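Local atomic coordinates of uncharacterized protein POB3N (Chaetomium thermophilum var. thermophilum, PDB entry 4KHB), a protein that probably serves, as the Pob3 subunit of the FACT histone chaperone, to reorganize nucleosomes during transcription, replication and repair, here represented by its N-terminal PH-like domains. Residues T121-Q125 and N126-F130. Numbering follows the deposited sequence.
Sequences TFNVQ and NRPAF. With SO4 (sulfate ion), chain Q; SO4 (sulfate ion), chain P.
Phe122 and Phe130 meet across a tight beta hairpin, in which strand 119-124 returns as strand 127-133 within the second PH-like domain of the chain. A type I' turn from Val124 to Arg127, with Gln125 and Asn126 at its corners, reverses the chain. Val124 N donates to Arg127 O at 2.7 Å; the return bond, Arg127 N to Val124 O, is longer (3.2 Å), its donor standing above the carbonyl plane. Further along, Ala129 N reaches Phe122 O at 2.9 Å and nearly straight (172°), although the chain turns a corner at Ala129. Phe122 CB sits over one face of the Phe130 ring, 4.0 Å from its centroid. A chi1 of -168° carries the Phe122 ring off to one side, leaving the two nearly parallel rings (18°) slid apart. Both pack on the SPT16D chain, on its Val93 and Val45 respectively. Replacing Phe130 with an alanine would probably strip Phe122 CB of its aromatic cover and take away a packing partner of Val45 of SPT16D. On the other face, Asn123 OD1 merely touches Pro128, whose N has no hydrogen, while Asn123 ND2 hydrogen-bonds Glu114 OE2. The hairpin thus sets an apolar face against the partner subunit, while stretched-out Arg127 offers hydrogen bonds to two sulfates, probably from the crystallisation liquor: NH2 to O2 of sulfate Q (2.7 Å), and NH1, bridging both, to O3 of Q and in-plane O2 of P.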
# COMPACT_ATOMS: atom_id res chain seq x y z
N THR H 121 -6.13 -1.94 -7.57
CA THR H 121 -6.15 -0.64 -6.89
C THR H 121 -7.47 -0.45 -6.15
O THR H 121 -8.53 -0.76 -6.69
CB THR H 121 -5.98 0.51 -7.91
OG1 THR H 121 -4.72 0.38 -8.57
CG2 THR H 121 -6.05 1.86 -7.21
N PHE H 122 -7.39 0.05 -4.92
CA PHE H 122 -8.59 0.45 -4.19
C PHE H 122 -8.68 1.98 -4.17
O PHE H 122 -7.88 2.65 -3.51
CB PHE H 122 -8.61 -0.12 -2.77
CG PHE H 122 -9.93 0.02 -2.09
CD1 PHE H 122 -10.97 -0.86 -2.39
CD2 PHE H 122 -10.15 1.02 -1.15
CE1 PHE H 122 -12.20 -0.74 -1.76
CE2 PHE H 122 -11.37 1.14 -0.52
CZ PHE H 122 -12.40 0.27 -0.82
N ASN H 123 -9.67 2.51 -4.89
CA ASN H 123 -9.81 3.95 -5.04
C ASN H 123 -10.87 4.52 -4.11
O ASN H 123 -11.96 3.95 -3.96
CB ASN H 123 -10.16 4.30 -6.50
CG ASN H 123 -8.95 4.20 -7.43
OD1 ASN H 123 -7.90 4.78 -7.16
ND2 ASN H 123 -9.11 3.48 -8.53
N VAL H 124 -10.55 5.64 -3.47
CA VAL H 124 -11.50 6.37 -2.64
C VAL H 124 -11.83 7.69 -3.32
O VAL H 124 -10.99 8.60 -3.35
CB VAL H 124 -10.92 6.65 -1.24
CG1 VAL H 124 -11.89 7.47 -0.41
CG2 VAL H 124 -10.61 5.34 -0.53
N GLN H 125 -13.04 7.79 -3.87
CA GLN H 125 -13.44 8.91 -4.72
C GLN H 125 -12.40 9.20 -5.80
O GLN H 125 -11.97 10.35 -5.99
CB GLN H 125 -13.73 10.16 -3.89
CG GLN H 125 -15.07 10.09 -3.16
CD GLN H 125 -16.25 10.19 -4.11
OE1 GLN H 125 -16.22 10.93 -5.10
NE2 GLN H 125 -17.31 9.43 -3.83
N ASN H 126 -11.99 8.14 -6.49
CA ASN H 126 -11.08 8.19 -7.64
C ASN H 126 -9.62 8.52 -7.31
O ASN H 126 -8.84 8.86 -8.20
CB ASN H 126 -11.63 9.09 -8.75
CG ASN H 126 -12.55 8.35 -9.69
OD1 ASN H 126 -12.11 7.52 -10.49
ND2 ASN H 126 -13.85 8.64 -9.61
N ARG H 127 -9.26 8.43 -6.03
CA ARG H 127 -7.86 8.54 -5.63
C ARG H 127 -7.46 7.28 -4.87
O ARG H 127 -8.16 6.84 -3.96
CB ARG H 127 -7.63 9.80 -4.78
CG ARG H 127 -7.88 11.10 -5.53
CD ARG H 127 -7.54 12.33 -4.70
NE ARG H 127 -7.92 13.56 -5.39
CZ ARG H 127 -8.18 14.71 -4.77
NH1 ARG H 127 -8.10 14.80 -3.45
NH2 ARG H 127 -8.52 15.77 -5.48
N PRO H 128 -6.31 6.70 -5.25
CA PRO H 128 -5.86 5.42 -4.69
C PRO H 128 -5.54 5.51 -3.21
O PRO H 128 -4.81 6.41 -2.79
CB PRO H 128 -4.59 5.12 -5.50
CG PRO H 128 -4.11 6.46 -5.98
CD PRO H 128 -5.36 7.25 -6.24
N ALA H 129 -6.08 4.59 -2.42
CA ALA H 129 -5.69 4.46 -1.03
C ALA H 129 -4.49 3.54 -0.94
O ALA H 129 -3.53 3.80 -0.20
CB ALA H 129 -6.84 3.92 -0.19
N PHE H 130 -4.54 2.45 -1.71
CA PHE H 130 -3.43 1.50 -1.81
C PHE H 130 -3.46 0.67 -3.09
O PHE H 130 -4.49 0.59 -3.77
CB PHE H 130 -3.37 0.60 -0.58
CG PHE H 130 -4.60 -0.23 -0.37
CD1 PHE H 130 -4.67 -1.53 -0.86
CD2 PHE H 130 -5.68 0.27 0.34
CE1 PHE H 130 -5.80 -2.30 -0.66
CE2 PHE H 130 -6.82 -0.49 0.54
CZ PHE H 130 -6.88 -1.78 0.04
S SO4 Q . -10.52 17.72 -3.20
O1 SO4 Q . -11.11 18.99 -2.79
O2 SO4 Q . -9.83 17.88 -4.47
O3 SO4 Q . -9.56 17.30 -2.19
O4 SO4 Q . -11.56 16.72 -3.33
S SO4 P . -8.41 12.62 -0.25
O1 SO4 P . -9.40 13.68 -0.18
O2 SO4 P . -7.42 12.93 -1.27
O3 SO4 P . -7.76 12.48 1.04
O4 SO4 P . -9.07 11.37 -0.60
O HOH W 1 -13.42 5.48 -6.35